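Local coordinates for protein EST1E (Clostridium proteoclasticum, PDB 2WTM) that hydrolyses ester bonds as a promiscuous feruloyl esterase of the alpha/beta-hydrolase clan, probably through a serine-histidine-aspartate triad, at residues V192-G197 with K216-V221; I32-T37 with A62-H67. All coordinates share one frame; numbering follows the deposited sequence. Where two conformers were deposited one is given.

Interaction 1 (V192-G197 with K216-V221)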
ATOM      1  N   VAL A 192       3.141  21.264 -10.671  1.00 12.61           N
ATOM      2  CA  VAL A 192       3.965  20.139 -11.045  1.00 12.45           C
ATOM      3  C   VAL A 192       4.940  20.469 -12.178  1.00 13.60           C
ATOM      4  O   VAL A 192       4.552  21.133 -13.153  1.00 14.04           O
ATOM      5  CB  VAL A 192       3.059  18.928 -11.461  1.00 11.88           C
ATOM      6  CG1 VAL A 192       3.864  17.755 -11.812  1.00 12.76           C
ATOM      7  CG2 VAL A 192       2.080  18.647 -10.392  1.00 11.84           C
ATOM      8  N   LEU A 193       6.203  20.003 -12.029  1.00 12.85           N
ATOM      9  CA  LEU A 193       7.169  20.027 -13.124  1.00 12.75           C
ATOM     10  C   LEU A 193       7.608  18.631 -13.450  1.00 12.98           C
ATOM     11  O   LEU A 193       8.253  17.967 -12.614  1.00 13.16           O
ATOM     12  CB  LEU A 193       8.411  20.837 -12.794  1.00 13.08           C
ATOM     13  CG  LEU A 193       9.570  20.801 -13.775  1.00 12.60           C
ATOM     14  CD1 LEU A 193       9.253  21.640 -15.013  1.00 18.05           C
ATOM     15  CD2 LEU A 193      10.866  21.371 -13.155  1.00 14.08           C
ATOM     16  N   ILE A 194       7.213  18.154 -14.631  1.00 12.59           N
ATOM     17  CA  ILE A 194       7.761  16.868 -15.118  1.00 13.74           C
ATOM     18  C   ILE A 194       8.887  17.151 -16.055  1.00 15.82           C
ATOM     19  O   ILE A 194       8.743  18.004 -16.958  1.00 15.05           O
ATOM     20  CB  ILE A 194       6.713  15.955 -15.796  1.00 12.99           C
ATOM     21  CG1 ILE A 194       5.679  15.550 -14.771  1.00 16.24           C
ATOM     22  CG2 ILE A 194       7.401  14.746 -16.365  1.00 14.30           C
ATOM     23  CD1 ILE A 194       4.544  14.756 -15.421  1.00 14.96           C
ATOM     24  N   VAL A 195      10.006  16.479 -15.835  1.00 14.70           N
ATOM     25  CA  VAL A 195      11.167  16.521 -16.769  1.00 15.16           C
ATOM     26  C   VAL A 195      11.357  15.144 -17.357  1.00 15.12           C
ATOM     27  O   VAL A 195      11.153  14.131 -16.644  1.00 15.31           O
ATOM     28  CB  VAL A 195      12.445  16.956 -15.998  1.00 15.71           C
ATOM     29  CG1 VAL A 195      13.591  17.130 -17.012  1.00 19.19           C
ATOM     30  CG2 VAL A 195      12.177  18.198 -15.242  1.00 15.12           C
ATOM     31  N   HIS A 196      11.680  15.020 -18.663  1.00 13.71           N
ATOM     32  CA  HIS A 196      11.878  13.735 -19.259  1.00 13.55           C
ATOM     33  C   HIS A 196      12.659  13.878 -20.549  1.00 13.54           C
ATOM     34  O   HIS A 196      12.377  14.800 -21.320  1.00 13.46           O
ATOM     35  CB  HIS A 196      10.484  13.120 -19.570  1.00 12.82           C
ATOM     36  CG  HIS A 196      10.422  11.629 -19.570  1.00 13.14           C
ATOM     37  ND1 HIS A 196       9.500  10.921 -18.816  1.00 17.12           N
ATOM     38  CD2 HIS A 196      11.139  10.709 -20.230  1.00 18.14           C
ATOM     39  CE1 HIS A 196       9.667   9.638 -19.016  1.00 15.84           C
ATOM     40  NE2 HIS A 196      10.671   9.469 -19.860  1.00 17.85           N
ATOM     41  N   GLY A 197      13.658  13.008 -20.709  1.00 14.44           N
ATOM     42  CA  GLY A 197      14.513  12.923 -21.930  1.00 14.79           C
ATOM     43  C   GLY A 197      13.754  12.200 -23.016  1.00 15.70           C
ATOM     44  O   GLY A 197      13.254  11.103 -22.778  1.00 16.65           O
ATOM     45  N   LYS A 216      -3.780  19.231 -13.450  1.00 14.98           N
ATOM     46  CA  LYS A 216      -4.337  20.594 -13.473  1.00 16.38           C
ATOM     47  C   LYS A 216      -3.300  21.636 -13.806  1.00 17.78           C
ATOM     48  O   LYS A 216      -3.552  22.537 -14.610  1.00 19.22           O
ATOM     49  CB  LYS A 216      -5.010  20.932 -12.150  1.00 17.04           C
ATOM     50  CG  LYS A 216      -5.681  22.267 -12.088  1.00 21.28           C
ATOM     51  CD  LYS A 216      -7.015  22.230 -12.844  1.00 23.25           C
ATOM     52  CE  LYS A 216      -7.635  23.604 -12.870  1.00 26.83           C
ATOM     53  NZ  LYS A 216      -8.800  23.515 -13.798  1.00 25.40           N
ATOM     54  N   ASN A 217      -2.124  21.528 -13.199  1.00 16.64           N
ATOM     55  CA  ASN A 217      -1.121  22.591 -13.246  0.50 16.40           C
ATOM     56  C   ASN A 217       0.267  21.934 -13.451  1.00 16.89           C
ATOM     57  O   ASN A 217       1.057  21.960 -12.522  1.00 19.67           O
ATOM     58  CB  ASN A 217      -1.120  23.365 -11.922  0.50 17.32           C
ATOM     59  CG  ASN A 217      -2.228  24.433 -11.817  0.50 17.73           C
ATOM     60  OD1 ASN A 217      -2.355  25.289 -12.695  0.50 18.27           O
ATOM     61  ND2 ASN A 217      -2.975  24.415 -10.721  0.50 15.47           N
ATOM     62  N   CYS A 218       0.559  21.414 -14.634  1.00 17.15           N
ATOM     63  CA  CYS A 218       1.853  20.808 -14.884  1.00 15.84           C
ATOM     64  C   CYS A 218       2.559  21.384 -16.070  1.00 18.31           C
ATOM     65  O   CYS A 218       1.991  21.517 -17.145  1.00 19.83           O
ATOM     66  CB  CYS A 218       1.687  19.298 -15.093  1.00 16.39           C
ATOM     67  SG  CYS A 218       3.223  18.392 -15.476  1.00 16.89           S
ATOM     68  N   LYS A 219       3.825  21.709 -15.890  1.00 17.30           N
ATOM     69  CA  LYS A 219       4.699  22.008 -17.007  1.00 18.87           C
ATOM     70  C   LYS A 219       5.605  20.848 -17.322  1.00 17.76           C
ATOM     71  O   LYS A 219       6.218  20.265 -16.404  1.00 16.95           O
ATOM     72  CB  LYS A 219       5.556  23.244 -16.669  1.00 19.34           C
ATOM     73  CG  LYS A 219       6.615  23.573 -17.673  1.00 20.38           C
ATOM     74  CD  LYS A 219       7.433  24.738 -17.156  1.00 24.66           C
ATOM     75  CE  LYS A 219       8.319  25.333 -18.213  1.00 28.25           C
ATOM     76  NZ  LYS A 219       9.338  26.113 -17.449  1.00 35.85           N
ATOM     77  N   LEU A 220       5.683  20.504 -18.604  1.00 17.08           N
ATOM     78  CA  LEU A 220       6.576  19.461 -19.065  1.00 18.00           C
ATOM     79  C   LEU A 220       7.819  20.069 -19.674  1.00 17.90           C
ATOM     80  O   LEU A 220       7.716  20.841 -20.628  1.00 17.72           O
ATOM     81  CB  LEU A 220       5.924  18.583 -20.111  1.00 18.09           C
ATOM     82  CG  LEU A 220       6.810  17.523 -20.759  1.00 19.31           C
ATOM     83  CD1 LEU A 220       7.305  16.515 -19.715  1.00 21.98           C
ATOM     84  CD2 LEU A 220       6.109  16.845 -21.900  1.00 21.29           C
ATOM     85  N   VAL A 221       8.965  19.716 -19.141  1.00 16.26           N
ATOM     86  CA  VAL A 221      10.234  20.040 -19.755  1.00 17.15           C
ATOM     87  C   VAL A 221      10.876  18.837 -20.402  1.00 16.51           C
ATOM     88  O   VAL A 221      11.212  17.882 -19.769  1.00 14.92           O
ATOM     89  CB  VAL A 221      11.196  20.717 -18.797  1.00 16.90           C
ATOM     90  CG1 VAL A 221      12.529  20.924 -19.465  1.00 20.39           C
ATOM     91  CG2 VAL A 221      10.640  22.065 -18.406  1.00 18.95           C
TER
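V192 and C218 begin a parallel pairing, running to V195 and V221, between strands 192-197 and 218-223, which end one side of the alpha/beta-hydrolase sheet and are joined by helix 205-214 in a beta-alpha-beta crossover. Five backbone hydrogen bonds hold it. V192 N meets N217 O at 2.9 Å and I194 N meets K219 O at 2.9 Å, while K219 N and V221 N donate back to V192 O and I194 O; H196 N to V221 O is longer, at 3.1 Å. On one face, C218 SG lies anti to its backbone N (chi1 178°) and touches both V192 CG1 and I194 CG1. Farther along that face L220 CD1 comes to 3.8 Å from I194 CG2, the two side chains crossing obliquely. On the other face, L193 CD1 meets V221 CG2 at 3.7 Å, and the extended K219 chain leads away from the neighbouring strand. Helix 205-214 covers the C218 and L220 side through V209 and S212; helix 234-249 covers the other, F244 on L193 and A240 on V221. At the strand end the H196 ring leaves the pairing, its ND1 hydrogen-bonded to S208 OG and its NE2 to V203 O.

Interaction 2 (I32-T37 with A62-H67). With PO4 (phosphate ion), chain E.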
ATOM      1  N   ILE A  32      13.487  14.237  -1.600  1.00 10.32           N
ATOM      2  CA  ILE A  32      13.972  13.704  -2.893  1.00 10.42           C
ATOM      3  C   ILE A  32      14.058  12.199  -2.782  1.00  9.80           C
ATOM      4  O   ILE A  32      14.780  11.660  -1.926  1.00 10.80           O
ATOM      5  CB  ILE A  32      15.402  14.240  -3.267  1.00  9.97           C
ATOM      6  CG1 ILE A  32      15.338  15.768  -3.268  1.00 13.70           C
ATOM      7  CG2 ILE A  32      15.772  13.767  -4.644  1.00 13.36           C
ATOM      8  CD1 ILE A  32      16.726  16.406  -3.552  1.00 13.51           C
ATOM      9  N   ILE A  33      13.390  11.503  -3.682  1.00  9.23           N
ATOM     10  CA  ILE A  33      13.315  10.047  -3.705  1.00  9.30           C
ATOM     11  C   ILE A  33      13.898   9.451  -5.001  1.00 10.24           C
ATOM     12  O   ILE A  33      13.492   9.783  -6.115  1.00 10.17           O
ATOM     13  CB  ILE A  33      11.865   9.541  -3.543  1.00  9.29           C
ATOM     14  CG1 ILE A  33      11.157  10.199  -2.353  1.00  8.73           C
ATOM     15  CG2 ILE A  33      11.837   8.026  -3.478  1.00  7.45           C
ATOM     16  CD1 ILE A  33      11.779   9.960  -1.022  1.00 10.68           C
ATOM     17  N   HIS A  34      14.901   8.580  -4.846  1.00 10.93           N
ATOM     18  CA  HIS A  34      15.552   7.934  -5.956  1.00 10.07           C
ATOM     19  C   HIS A  34      14.705   6.814  -6.600  1.00 10.33           C
ATOM     20  O   HIS A  34      13.588   6.515  -6.113  1.00 10.35           O
ATOM     21  CB  HIS A  34      16.818   7.291  -5.399  1.00 10.55           C
ATOM     22  CG  HIS A  34      16.536   6.295  -4.349  1.00  9.59           C
ATOM     23  ND1 HIS A  34      16.146   5.005  -4.672  1.00  7.84           N
ATOM     24  CD2 HIS A  34      16.541   6.366  -3.003  1.00  8.60           C
ATOM     25  CE1 HIS A  34      15.886   4.354  -3.552  1.00  8.17           C
ATOM     26  NE2 HIS A  34      16.116   5.148  -2.525  1.00  9.28           N
ATOM     27  N   GLY A  35      15.271   6.170  -7.634  1.00 10.93           N
ATOM     28  CA  GLY A  35      14.564   5.100  -8.329  1.00 11.63           C
ATOM     29  C   GLY A  35      14.930   3.681  -7.920  1.00 10.95           C
ATOM     30  O   GLY A  35      15.632   3.429  -6.927  1.00 11.75           O
ATOM     31  N   PHE A  36      14.360   2.745  -8.664  1.00  9.96           N
ATOM     32  CA  PHE A  36      14.459   1.276  -8.475  1.00 10.57           C
ATOM     33  C   PHE A  36      15.884   0.876  -8.728  1.00 11.30           C
ATOM     34  O   PHE A  36      16.388   1.127  -9.811  1.00 13.76           O
ATOM     35  CB  PHE A  36      13.517   0.670  -9.509  1.00 10.66           C
ATOM     36  CG  PHE A  36      13.504  -0.836  -9.652  1.00 12.54           C
ATOM     37  CD1 PHE A  36      12.532  -1.614  -9.032  1.00 12.59           C
ATOM     38  CD2 PHE A  36      14.287  -1.484 -10.598  1.00 11.17           C
ATOM     39  CE1 PHE A  36      12.422  -2.997  -9.223  1.00 12.24           C
ATOM     40  CE2 PHE A  36      14.163  -2.855 -10.781  1.00 11.12           C
ATOM     41  CZ  PHE A  36      13.196  -3.604 -10.144  1.00 11.09           C
ATOM     42  N   THR A  37      16.489   0.257  -7.722  1.00 13.61           N
ATOM     43  CA  THR A  37      17.976  -0.056  -7.661  1.00 13.94           C
ATOM     44  C   THR A  37      18.849   1.142  -7.349  1.00 15.89           C
ATOM     45  O   THR A  37      20.099   0.989  -7.198  1.00 15.33           O
ATOM     46  CB  THR A  37      18.582  -0.805  -8.904  1.00 15.04           C
ATOM     47  OG1 THR A  37      18.852   0.107  -9.985  1.00 13.65           O
ATOM     48  CG2 THR A  37      17.697  -1.956  -9.396  1.00 14.34           C
ATOM     49  N   ALA A  62      16.154  10.587   0.856  1.00 11.58           N
ATOM     50  CA  ALA A  62      15.910   9.392   1.681  1.00 10.56           C
ATOM     51  C   ALA A  62      16.061   8.150   0.829  1.00 10.13           C
ATOM     52  O   ALA A  62      15.486   8.081  -0.301  1.00 10.98           O
ATOM     53  CB  ALA A  62      14.456   9.457   2.220  1.00  9.77           C
ATOM     54  N   ASP A  63      16.810   7.178   1.325  1.00  9.24           N
ATOM     55  CA  ASP A  63      16.948   5.882   0.731  1.00 10.53           C
ATOM     56  C   ASP A  63      15.690   5.064   1.174  1.00  8.30           C
ATOM     57  O   ASP A  63      15.356   4.974   2.359  1.00  9.42           O
ATOM     58  CB  ASP A  63      18.201   5.162   1.221  1.00 13.11           C
ATOM     59  CG  ASP A  63      19.473   5.733   0.649  1.00 13.34           C
ATOM     60  OD1 ASP A  63      19.396   6.364  -0.429  1.00 12.90           O
ATOM     61  OD2 ASP A  63      20.543   5.455   1.287  1.00 15.45           O
ATOM     62  N   MET A  64      14.993   4.517   0.203  1.00  9.72           N
ATOM     63  CA  MET A  64      13.807   3.737   0.462  1.00 10.21           C
ATOM     64  C   MET A  64      14.114   2.323   0.856  1.00  9.63           C
ATOM     65  O   MET A  64      15.223   1.834   0.771  1.00  9.28           O
ATOM     66  CB  MET A  64      12.917   3.769  -0.812  1.00  9.04           C
ATOM     67  CG  MET A  64      12.552   5.219  -1.275  1.00  8.65           C
ATOM     68  SD  MET A  64      11.300   5.900  -0.176  1.00 10.37           S
ATOM     69  CE  MET A  64      12.276   6.767   1.089  1.00  9.32           C
ATOM     70  N   TYR A  65      13.090   1.609   1.306  1.00  9.13           N
ATOM     71  CA  TYR A  65      13.202   0.187   1.745  1.00  7.84           C
ATOM     72  C   TYR A  65      14.051  -0.564   0.744  1.00  8.79           C
ATOM     73  O   TYR A  65      13.813  -0.541  -0.474  1.00  8.48           O
ATOM     74  CB  TYR A  65      11.791  -0.451   1.802  1.00  8.20           C
ATOM     75  CG  TYR A  65      11.786  -1.860   2.330  1.00  6.61           C
ATOM     76  CD1 TYR A  65      11.255  -2.145   3.618  1.00  8.54           C
ATOM     77  CD2 TYR A  65      12.232  -2.912   1.585  1.00 10.68           C
ATOM     78  CE1 TYR A  65      11.216  -3.452   4.132  1.00  8.38           C
ATOM     79  CE2 TYR A  65      12.196  -4.246   2.085  1.00  9.19           C
ATOM     80  CZ  TYR A  65      11.728  -4.471   3.355  1.00 11.74           C
ATOM     81  OH  TYR A  65      11.603  -5.724   3.868  1.00 10.79           O
ATOM     82  N   GLY A  66      15.054  -1.271   1.239  1.00  9.75           N
ATOM     83  CA  GLY A  66      15.813  -2.177   0.395  1.00 10.65           C
ATOM     84  C   GLY A  66      16.810  -1.538  -0.566  1.00 10.14           C
ATOM     85  O   GLY A  66      17.330  -2.238  -1.451  1.00 11.31           O
ATOM     86  N   HIS A  67      17.085  -0.230  -0.359  1.00 10.61           N
ATOM     87  CA  HIS A  67      17.891   0.571  -1.248  1.00 10.87           C
ATOM     88  C   HIS A  67      18.892   1.330  -0.456  1.00 11.12           C
ATOM     89  O   HIS A  67      18.721   1.645   0.730  1.00 10.05           O
ATOM     90  CB  HIS A  67      17.007   1.521  -2.041  1.00 10.26           C
ATOM     91  CG  HIS A  67      16.259   0.826  -3.137  1.00  9.73           C
ATOM     92  ND1 HIS A  67      15.220  -0.068  -2.887  1.00 10.81           N
ATOM     93  CD2 HIS A  67      16.420   0.856  -4.473  1.00  9.82           C
ATOM     94  CE1 HIS A  67      14.791  -0.545  -4.038  1.00 10.28           C
ATOM     95  NE2 HIS A  67      15.482   0.016  -5.022  1.00 11.96           N
TER
HETATM   96  P   PO4 E1249      14.688   3.377 -12.067  1.00 27.61           P
HETATM   97  O1  PO4 E1249      15.857   4.258 -11.641  1.00 29.77           O
HETATM   98  O2  PO4 E1249      15.328   2.009 -12.047  1.00 27.00           O
HETATM   99  O3  PO4 E1249      14.349   3.626 -13.531  1.00 29.06           O
HETATM  100  O4  PO4 E1249      13.395   3.532 -11.216  1.00 15.24           O
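H34 and H67 reach across between two loops, each ring using one nitrogen to bond a backbone N-H of the opposite segment and the other to bond a carbonyl of its own. H34 NE2 accepts from M64 N at 3.0 Å in a nearly straight bond (170°), the donor tilted a little from the ring plane; H34 ND1 donates within its own ring plane to G35 O. H67 NE2 accepts from T37 N at 2.9 Å, close to the ring plane, and H67 ND1 donates to Y65 O. With both nitrogens engaged, each imidazole is fixed in rotation, a pattern consistent with the proton on ND1 in both rings. CG of H34 sits between backbone N and carbonyl carbon (chi1 60°), which turns the ring toward the 62-67 segment. A longer backbone bond, A62 N to I32 O at 3.3 Å, ties the strand ends together.

Among the van der Waals contacts, H34 CE1 lies 3.4 Å from H67 CB, the two rings inclined at 31° with centroids 5.3 Å apart. W82 of helix 79-93 meets both rings. Beside them, I33 CG2 packs on M64 CG at 3.6 Å, and the M64 chain, bent at chi2 and chi3, carries CE to I33 CD1. The two side chains cross at about a right angle.

Polar contacts to the ligand involve F36, whose N donates to phosphate O4 at 2.8 Å. The ion, probably from the crystallisation liquor, is also held by S108 OG, H228 NE2 and Q109 N. Main-chain N-H groups of F36 and Q109 binding one anion, beside a probable nucleophile S108, are consistent with the oxyanion hole of an alpha/beta-hydrolase, its first loop braced from behind by the two histidines.

Both interactions reach the same eight-stranded sheet, interaction 2 mostly through the loops that follow strands 27-33 and 58-62, which lie side by side within it, while 192-197 and 218-223 finish one edge, with 99-107 and 125-131 between. Their centres are 22 Å apart and their nearest atoms about 12 Å, without touching. Both nevertheless lead to the probable catalytic site. Interaction 2 presents F36 N to the phosphate that also bonds S108 and H228, while strand 192-197 leads on toward D200, the likely acid of the triad, and its H196 side chain touches residues of that probable triad. Two separate regions of the sheet, interaction 2 earlier in the chain, thus probably send loops to one site.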